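Local coordinates for protein beta-lactamase Mb2281c (Mycobacterium bovis, PDB 3I7J) that probably acts as a serine hydrolase of the beta-lactamase family, with the mixed helix-and-sheet fold shared with penicillin-binding proteins, at residues F233-P238 with A266-Y271; V46-Q51 with E125-P130; G9-A14 with L257-A262. One frame throughout, in Å; residues are numbered along the deposited sequence.

Interactions 1 and 3 belong to one layer of the fold, where helix 256-271 lies against the six-stranded sheet and the N-terminal loop before it; their centres are about 15 Å apart. They meet where the F233 and W260 rings pack edge to face, with F233 CD2 3.5 Å from W260 CD2. S264 adds a polar link, its OG bonded to both W235 NE1 and W260 O. Interaction 2 joins two helices of the helical region, its centre about 23 Å from that of interaction 1 and 30 Å from that of interaction 3. Its helix 42-56 carries K43 near its start, which with S40 probably forms the SxxK motif of serine beta-lactamases.

Interaction 1. Residues F233-P238 with A266-Y271; sequences FIWVDP and AVLAEY
W235 and L268 meet where the C-terminal helix 256-271 lies on the antiparallel sheet of the beta-lactamase alpha/beta fold, and the contact turns on the angle between their side chains. W235 sits on strand 232-237 with its indole CG between the backbone N and the carbonyl carbon (chi1 59°), a torsion that sends the six-membered ring out from the strand to the helix. Its far corner does the touching: CH2 lies 3.7 Å from L268 CD2 and 4.1 Å from L268 CG. The two side chains run obliquely to each other, and the methyl approaches neither squarely over the ring face nor at its edge. The indole N-H of W235 is used on the same helix, donating to S264 OG one turn before L268, so the ring is held by a polar bond at NE1 and by apolar packing at CH2.

D237, two residues on and on the same side of the strand, sends its side chain across that of L268 at about a right angle. Its CA and that of L268 are 9.2 Å apart, so the backbones stay well separated and the side chains alone span the distance. The acid's polar partners are elsewhere: OD1 bonds to S220 OG and accepts from K239 N, as in an Asx turn, and from A240 N, fixing the carboxylate where the strand turns toward 242-248. I234 and V236 point to the other face of the sheet, against helix 153-164, so the strand is covered by helices on both faces. Within 266-271, Y271 N bonds to V267 O at 2.9 Å. The same leucine methyl, L268 CD2, also lies 4.2 Å from D237 OD2, a loose contact and not a bond.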
loop_
_atom_site.group_PDB
_atom_site.type_symbol
_atom_site.label_atom_id
_atom_site.label_comp_id
_atom_site.label_asym_id
_atom_site.label_seq_id
_atom_site.Cartn_x
_atom_site.Cartn_y
_atom_site.Cartn_z
ATOM N N PHE A 233 6.494 -3.900 -4.719
ATOM C CA PHE A 233 5.262 -4.241 -4.039
ATOM C C PHE A 233 5.473 -4.628 -2.580
ATOM O O PHE A 233 6.596 -4.879 -2.132
ATOM C CB PHE A 233 4.531 -5.388 -4.766
ATOM C CG PHE A 233 5.169 -6.754 -4.589
ATOM C CD1 PHE A 233 5.107 -7.431 -3.369
ATOM C CD2 PHE A 233 5.805 -7.375 -5.660
ATOM C CE1 PHE A 233 5.670 -8.709 -3.225
ATOM C CE2 PHE A 233 6.370 -8.647 -5.525
ATOM C CZ PHE A 233 6.302 -9.316 -4.308
ATOM N N ILE A 234 4.375 -4.667 -1.841
ATOM C CA ILE A 234 4.421 -5.068 -0.456
ATOM C C ILE A 234 3.109 -5.735 -0.090
ATOM O O ILE A 234 2.033 -5.228 -0.397
ATOM C CB ILE A 234 4.658 -3.863 0.496
ATOM C CG1 ILE A 234 4.576 -4.338 1.956
ATOM C CG2 ILE A 234 3.612 -2.764 0.256
ATOM C CD1 ILE A 234 4.960 -3.256 2.978
ATOM N N TRP A 235 3.205 -6.909 0.515
ATOM C CA TRP A 235 2.017 -7.584 0.985
ATOM C C TRP A 235 2.303 -8.108 2.373
ATOM O O TRP A 235 3.446 -8.414 2.724
ATOM C CB TRP A 235 1.528 -8.699 0.032
ATOM C CG TRP A 235 2.461 -9.847 -0.281
ATOM C CD1 TRP A 235 2.994 -10.146 -1.505
ATOM C CD2 TRP A 235 2.861 -10.908 0.596
ATOM N NE1 TRP A 235 3.690 -11.329 -1.446
ATOM C CE2 TRP A 235 3.624 -11.819 -0.169
ATOM C CE3 TRP A 235 2.643 -11.185 1.952
ATOM C CZ2 TRP A 235 4.176 -12.991 0.381
ATOM C CZ3 TRP A 235 3.190 -12.345 2.499
ATOM C CH2 TRP A 235 3.944 -13.233 1.713
ATOM N N VAL A 236 1.243 -8.161 3.165
ATOM C CA VAL A 236 1.292 -8.617 4.543
ATOM C C VAL A 236 0.185 -9.645 4.621
ATOM O O VAL A 236 -0.954 -9.350 4.275
ATOM C CB VAL A 236 0.967 -7.456 5.509
ATOM C CG1 VAL A 236 1.135 -7.899 6.953
ATOM C CG2 VAL A 236 1.862 -6.262 5.196
ATOM N N ASP A 237 0.509 -10.854 5.054
ATOM C CA ASP A 237 -0.504 -11.893 5.147
ATOM C C ASP A 237 -0.748 -12.159 6.633
ATOM O O ASP A 237 0.074 -12.783 7.291
ATOM C CB ASP A 237 0.000 -13.156 4.438
ATOM C CG ASP A 237 -1.070 -14.212 4.298
ATOM O OD1 ASP A 237 -1.869 -14.368 5.249
ATOM O OD2 ASP A 237 -1.101 -14.896 3.250
ATOM N N PRO A 238 -1.880 -11.680 7.180
ATOM C CA PRO A 238 -2.211 -11.871 8.599
ATOM C C PRO A 238 -2.396 -13.327 9.010
ATOM O O PRO A 238 -2.255 -13.661 10.183
ATOM C CB PRO A 238 -3.510 -11.084 8.773
ATOM C CG PRO A 238 -3.506 -10.114 7.643
ATOM C CD PRO A 238 -2.938 -10.912 6.503
ATOM N N ALA A 266 6.780 -19.076 -2.851
ATOM C CA ALA A 266 8.052 -19.644 -2.422
ATOM C C ALA A 266 8.341 -19.130 -1.013
ATOM O O ALA A 266 8.744 -19.889 -0.129
ATOM C CB ALA A 266 9.170 -19.229 -3.380
ATOM N N VAL A 267 8.116 -17.837 -0.804
ATOM C CA VAL A 267 8.338 -17.241 0.505
ATOM C C VAL A 267 7.373 -17.817 1.553
ATOM O O VAL A 267 7.782 -18.117 2.671
ATOM C CB VAL A 267 8.226 -15.692 0.430
ATOM C CG1 VAL A 267 8.095 -15.086 1.820
ATOM C CG2 VAL A 267 9.481 -15.134 -0.239
ATOM N N LEU A 268 6.107 -17.991 1.193
ATOM C CA LEU A 268 5.153 -18.549 2.139
ATOM C C LEU A 268 5.519 -19.980 2.514
ATOM O O LEU A 268 5.541 -20.329 3.686
ATOM C CB LEU A 268 3.740 -18.533 1.556
ATOM C CG LEU A 268 3.062 -17.173 1.377
ATOM C CD1 LEU A 268 1.823 -17.354 0.530
ATOM C CD2 LEU A 268 2.722 -16.553 2.724
ATOM N N ALA A 269 5.801 -20.809 1.517
ATOM C CA ALA A 269 6.144 -22.200 1.769
ATOM C C ALA A 269 7.391 -22.364 2.642
ATOM O O ALA A 269 7.457 -23.270 3.464
ATOM C CB ALA A 269 6.334 -22.940 0.446
ATOM N N GLU A 270 8.374 -21.488 2.472
ATOM C CA GLU A 270 9.608 -21.586 3.241
ATOM C C GLU A 270 9.604 -20.940 4.627
ATOM O O GLU A 270 10.160 -21.500 5.568
ATOM C CB GLU A 270 10.774 -21.029 2.405
ATOM C CG GLU A 270 12.037 -20.716 3.199
ATOM C CD GLU A 270 13.230 -20.361 2.311
ATOM O OE1 GLU A 270 13.043 -19.675 1.281
ATOM O OE2 GLU A 270 14.365 -20.752 2.655
ATOM N N TYR A 271 8.964 -19.783 4.772
ATOM C CA TYR A 271 8.956 -19.086 6.062
ATOM C C TYR A 271 7.701 -19.193 6.937
ATOM O O TYR A 271 7.724 -18.790 8.099
ATOM C CB TYR A 271 9.298 -17.613 5.827
ATOM C CG TYR A 271 10.657 -17.427 5.188
ATOM C CD1 TYR A 271 11.817 -17.440 5.956
ATOM C CD2 TYR A 271 10.785 -17.281 3.809
ATOM C CE1 TYR A 271 13.073 -17.314 5.366
ATOM C CE2 TYR A 271 12.039 -17.154 3.208
ATOM C CZ TYR A 271 13.177 -17.173 4.000
ATOM O OH TYR A 271 14.422 -17.049 3.423
#

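Interaction 2. Residues V46-Q51 with E125-P130; sequences VARAAQ and EAVCEP
A49 of helix 42-56 meets V127 of helix 119-131 where the backbones come close, A49 CA lying 6.0 Å from A126 CA, in a helix-helix packing of the helical region of the beta-lactamase fold. The first segment is regular, with A50 N bonded to V46 O and Q51 N to A47 O. The second is not: the helix widens to a pi-type turn at 125-128 and kinks at P130, whose N makes no bond to the preceding turn.

V127, within the widened turn, carries the contact through one methyl. Its CG1 is anti to the backbone N (chi1 177°), which turns CG2 to the other helix, where it settles against main chain as much as side chain. CG2 is 3.7 Å from A49 CA and 4.0 Å from A49 CB; it also lies 4.0 Å from the carbonyl carbon of R48. The short side chains of A49 and A126 are consistent with so close an approach, while F159 of helix 153-164 packs against V127 as well.

R48 joins in with the root of its chain alone, CG being 4.2 Å from V127 CG2, before the rest leads off to polar partners. NE forms a salt bridge with D162 of helix 153-164. Q51, one turn along, is held at its other amide atom too, NE2 donating to L202 O, which fixes the rotation of the amide. Within the helix R48 NH2 donates to Q51 OE1 at 2.9 Å, the N-H...O angle 150°, with the donor lying in the carbonyl plane of the amide and OE1 sitting 18° out of the guanidinium plane.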
loop_
_atom_site.group_PDB
_atom_site.type_symbol
_atom_site.label_atom_id
_atom_site.label_comp_id
_atom_site.label_asym_id
_atom_site.label_seq_id
_atom_site.Cartn_x
_atom_site.Cartn_y
_atom_site.Cartn_z
ATOM N N VAL A 46 0.928 6.803 2.745
ATOM C CA VAL A 46 0.017 7.928 2.890
ATOM C C VAL A 46 -1.219 7.484 3.659
ATOM O O VAL A 46 -1.733 8.224 4.504
ATOM C CB VAL A 46 -0.397 8.492 1.504
ATOM C CG1 VAL A 46 -1.461 9.571 1.664
ATOM C CG2 VAL A 46 0.825 9.064 0.797
ATOM N N ALA A 47 -1.696 6.277 3.369
ATOM C CA ALA A 47 -2.871 5.743 4.057
ATOM C C ALA A 47 -2.613 5.632 5.559
ATOM O O ALA A 47 -3.482 5.957 6.372
ATOM C CB ALA A 47 -3.230 4.380 3.500
ATOM N N ARG A 48 -1.421 5.171 5.930
ATOM C CA ARG A 48 -1.108 5.026 7.344
ATOM C C ARG A 48 -1.038 6.399 8.001
ATOM O O ARG A 48 -1.403 6.563 9.171
ATOM C CB ARG A 48 0.213 4.288 7.537
ATOM C CG ARG A 48 0.440 3.820 8.966
ATOM C CD ARG A 48 -0.653 2.863 9.388
ATOM N NE ARG A 48 -0.135 1.745 10.167
ATOM C CZ ARG A 48 -0.810 0.622 10.371
ATOM N NH1 ARG A 48 -0.279 -0.349 11.095
ATOM N NH2 ARG A 48 -2.021 0.475 9.839
ATOM N N ALA A 49 -0.567 7.384 7.243
ATOM C CA ALA A 49 -0.476 8.749 7.745
ATOM C C ALA A 49 -1.893 9.289 7.970
ATOM O O ALA A 49 -2.156 9.971 8.966
ATOM C CB ALA A 49 0.275 9.624 6.749
ATOM N N ALA A 50 -2.805 8.975 7.046
ATOM C CA ALA A 50 -4.199 9.419 7.170
ATOM C C ALA A 50 -4.890 8.716 8.347
ATOM O O ALA A 50 -5.791 9.273 8.973
ATOM C CB ALA A 50 -4.965 9.146 5.878
ATOM N N GLN A 51 -4.464 7.486 8.625
ATOM C CA GLN A 51 -5.010 6.716 9.726
ATOM C C GLN A 51 -4.555 7.339 11.046
ATOM O O GLN A 51 -5.332 7.441 11.995
ATOM C CB GLN A 51 -4.541 5.268 9.644
ATOM C CG GLN A 51 -5.263 4.442 8.585
ATOM C CD GLN A 51 -4.484 3.198 8.206
ATOM O OE1 GLN A 51 -3.798 2.613 9.039
ATOM N NE2 GLN A 51 -4.589 2.785 6.947
ATOM N N GLU A 125 6.633 12.923 10.268
ATOM C CA GLU A 125 6.408 12.987 11.704
ATOM C C GLU A 125 5.388 11.995 12.238
ATOM O O GLU A 125 5.461 11.589 13.396
ATOM C CB GLU A 125 5.983 14.403 12.110
ATOM C CG GLU A 125 6.857 15.508 11.529
ATOM C CD GLU A 125 6.398 16.904 11.937
ATOM O OE1 GLU A 125 5.230 17.059 12.349
ATOM O OE2 GLU A 125 7.206 17.848 11.830
ATOM N N ALA A 126 4.434 11.591 11.415
ATOM C CA ALA A 126 3.411 10.667 11.893
ATOM C C ALA A 126 3.720 9.197 11.648
ATOM O O ALA A 126 3.236 8.324 12.373
ATOM C CB ALA A 126 2.067 11.022 11.258
ATOM N N VAL A 127 4.542 8.922 10.645
ATOM C CA VAL A 127 4.846 7.546 10.285
ATOM C C VAL A 127 6.322 7.177 10.204
ATOM O O VAL A 127 6.789 6.302 10.922
ATOM C CB VAL A 127 4.194 7.223 8.924
ATOM C CG1 VAL A 127 4.545 5.815 8.490
ATOM C CG2 VAL A 127 2.683 7.404 9.026
ATOM N N CYS A 128 7.044 7.845 9.312
ATOM C CA CYS A 128 8.446 7.552 9.094
ATOM C C CYS A 128 9.376 7.775 10.287
ATOM O O CYS A 128 10.141 6.883 10.652
ATOM C CB CYS A 128 8.928 8.328 7.874
ATOM S SG CYS A 128 8.058 7.843 6.357
ATOM N N GLU A 129 9.301 8.952 10.894
ATOM C CA GLU A 129 10.137 9.292 12.036
ATOM C C GLU A 129 9.885 8.335 13.214
ATOM O O GLU A 129 10.825 7.802 13.804
ATOM C CB GLU A 129 9.852 10.746 12.433
ATOM C CG GLU A 129 10.867 11.414 13.340
ATOM C CD GLU A 129 10.927 10.791 14.720
ATOM O OE1 GLU A 129 9.854 10.500 15.300
ATOM O OE2 GLU A 129 12.051 10.607 15.233
ATOM N N PRO A 130 8.612 8.089 13.565
ATOM C CA PRO A 130 8.357 7.176 14.688
ATOM C C PRO A 130 8.888 5.757 14.473
ATOM O O PRO A 130 9.263 5.079 15.430
ATOM C CB PRO A 130 6.833 7.207 14.828
ATOM C CG PRO A 130 6.478 8.594 14.351
ATOM C CD PRO A 130 7.366 8.732 13.117
#

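Interaction 3. Residues G9-A14 with L257-A262; sequences GWPVPA and LDLWPA
W10, in the loop leading to strand 15-21, inserts its indole between that sheet and the C-terminal helix 256-271 of the beta-lactamase fold. Its CG, anti to the carbonyl carbon (chi1 -83°), turns the indole to the helix. L259 lies over one face of the ring in a CH-pi contact: its CD1 is 3.7 Å from the centroid of the five-membered ring and only 8° off the normal. At the other end of the indole, W10 CH2 approaches W260 CD1 at 3.4 Å. The W10 six-membered ring and W260 five-membered ring are inclined by 30° but slid so far apart, 5.3 Å between centroids, that they barely overlap. The ring nitrogen is not left to the apolar packing: a water accepts from W10 NE1 and donates to L259 O, tying the indole to the helix backbone. V246 and T248 of the sheet also touch W10.

P11 comes next and reaches toward the leucine, its CD 3.8 Å from the same L259 CD1. It is the centre of an inverse gamma turn, and its carbonyl accepts from R250 NH1. The turn is closed by a weak bond of 2.9 Å from V12 N to W10 O.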
loop_
_atom_site.group_PDB
_atom_site.type_symbol
_atom_site.label_atom_id
_atom_site.label_comp_id
_atom_site.label_asym_id
_atom_site.label_seq_id
_atom_site.Cartn_x
_atom_site.Cartn_y
_atom_site.Cartn_z
ATOM N N GLY A 9 18.012 -14.073 -10.828
ATOM C CA GLY A 9 17.700 -14.487 -12.183
ATOM C C GLY A 9 16.601 -13.660 -12.818
ATOM O O GLY A 9 16.165 -13.957 -13.929
ATOM N N TRP A 10 16.146 -12.620 -12.122
ATOM C CA TRP A 10 15.088 -11.761 -12.653
ATOM C C TRP A 10 15.604 -10.823 -13.729
ATOM O O TRP A 10 16.719 -10.307 -13.640
ATOM C CB TRP A 10 14.455 -10.929 -11.533
ATOM C CG TRP A 10 13.401 -11.649 -10.745
ATOM C CD1 TRP A 10 13.256 -13.000 -10.611
ATOM C CD2 TRP A 10 12.386 -11.054 -9.928
ATOM N NE1 TRP A 10 12.217 -13.284 -9.760
ATOM C CE2 TRP A 10 11.665 -12.106 -9.324
ATOM C CE3 TRP A 10 12.015 -9.729 -9.645
ATOM C CZ2 TRP A 10 10.594 -11.879 -8.447
ATOM C CZ3 TRP A 10 10.953 -9.504 -8.776
ATOM C CH2 TRP A 10 10.254 -10.575 -8.187
ATOM N N PRO A 11 14.795 -10.596 -14.771
ATOM C CA PRO A 11 15.172 -9.711 -15.870
ATOM C C PRO A 11 14.974 -8.240 -15.508
ATOM O O PRO A 11 14.196 -7.533 -16.147
ATOM C CB PRO A 11 14.247 -10.161 -16.995
ATOM C CG PRO A 11 12.998 -10.515 -16.249
ATOM C CD PRO A 11 13.537 -11.304 -15.075
ATOM N N VAL A 12 15.681 -7.785 -14.479
ATOM C CA VAL A 12 15.589 -6.402 -14.025
ATOM C C VAL A 12 16.999 -5.846 -13.796
ATOM O O VAL A 12 17.912 -6.588 -13.463
ATOM C CB VAL A 12 14.806 -6.311 -12.697
ATOM C CG1 VAL A 12 13.445 -6.966 -12.852
ATOM C CG2 VAL A 12 15.601 -6.982 -11.585
ATOM N N PRO A 13 17.187 -4.528 -13.971
ATOM C CA PRO A 13 18.494 -3.881 -13.781
ATOM C C PRO A 13 19.013 -4.008 -12.347
ATOM O O PRO A 13 20.220 -3.999 -12.111
ATOM C CB PRO A 13 18.218 -2.429 -14.171
ATOM C CG PRO A 13 17.098 -2.549 -15.171
ATOM C CD PRO A 13 16.202 -3.568 -14.502
ATOM N N ALA A 14 18.091 -4.116 -11.395
ATOM C CA ALA A 14 18.439 -4.247 -9.982
ATOM C C ALA A 14 17.188 -4.537 -9.159
ATOM O O ALA A 14 16.081 -4.109 -9.508
ATOM C CB ALA A 14 19.105 -2.967 -9.474
ATOM N N LEU A 257 4.282 -10.812 -14.219
ATOM C CA LEU A 257 3.041 -11.576 -14.084
ATOM C C LEU A 257 3.166 -12.967 -13.456
ATOM O O LEU A 257 2.300 -13.374 -12.682
ATOM C CB LEU A 257 2.334 -11.665 -15.444
ATOM C CG LEU A 257 1.897 -10.320 -16.057
ATOM C CD1 LEU A 257 1.056 -10.575 -17.311
ATOM C CD2 LEU A 257 1.077 -9.531 -15.040
ATOM N N ASP A 258 4.228 -13.702 -13.770
ATOM C CA ASP A 258 4.389 -15.023 -13.175
ATOM C C ASP A 258 5.420 -15.031 -12.048
ATOM O O ASP A 258 5.294 -15.787 -11.081
ATOM C CB ASP A 258 4.774 -16.052 -14.239
ATOM C CG ASP A 258 3.642 -16.326 -15.216
ATOM O OD1 ASP A 258 2.496 -16.530 -14.763
ATOM O OD2 ASP A 258 3.889 -16.340 -16.436
ATOM N N LEU A 259 6.430 -14.177 -12.163
ATOM C CA LEU A 259 7.476 -14.112 -11.149
ATOM C C LEU A 259 6.990 -13.639 -9.786
ATOM O O LEU A 259 7.342 -14.224 -8.754
ATOM C CB LEU A 259 8.620 -13.209 -11.615
ATOM C CG LEU A 259 9.372 -13.623 -12.879
ATOM C CD1 LEU A 259 10.534 -12.666 -13.109
ATOM C CD2 LEU A 259 9.892 -15.050 -12.732
ATOM N N TRP A 260 6.188 -12.584 -9.762
ATOM C CA TRP A 260 5.710 -12.075 -8.482
ATOM C C TRP A 260 4.943 -13.116 -7.678
ATOM O O TRP A 260 5.219 -13.315 -6.505
ATOM C CB TRP A 260 4.894 -10.799 -8.705
ATOM C CG TRP A 260 5.787 -9.613 -8.985
ATOM C CD1 TRP A 260 7.140 -9.635 -9.204
ATOM C CD2 TRP A 260 5.397 -8.238 -9.035
ATOM N NE1 TRP A 260 7.612 -8.353 -9.381
ATOM C CE2 TRP A 260 6.564 -7.477 -9.277
ATOM C CE3 TRP A 260 4.175 -7.572 -8.891
ATOM C CZ2 TRP A 260 6.539 -6.083 -9.381
ATOM C CZ3 TRP A 260 4.150 -6.183 -8.997
ATOM C CH2 TRP A 260 5.326 -5.456 -9.234
ATOM N N PRO A 261 3.978 -13.801 -8.302
ATOM C CA PRO A 261 3.215 -14.820 -7.573
ATOM C C PRO A 261 4.122 -15.982 -7.138
ATOM O O PRO A 261 3.974 -16.530 -6.043
ATOM C CB PRO A 261 2.168 -15.263 -8.596
ATOM C CG PRO A 261 1.975 -14.025 -9.435
ATOM C CD PRO A 261 3.388 -13.553 -9.630
ATOM N N ALA A 262 5.067 -16.341 -8.000
ATOM C CA ALA A 262 5.986 -17.433 -7.718
ATOM C C ALA A 262 6.871 -17.169 -6.511
ATOM O O ALA A 262 7.048 -18.048 -5.667
ATOM C CB ALA A 262 6.857 -17.722 -8.947
HETATM O O HOH W 1 10.000 -15.589 -9.146
#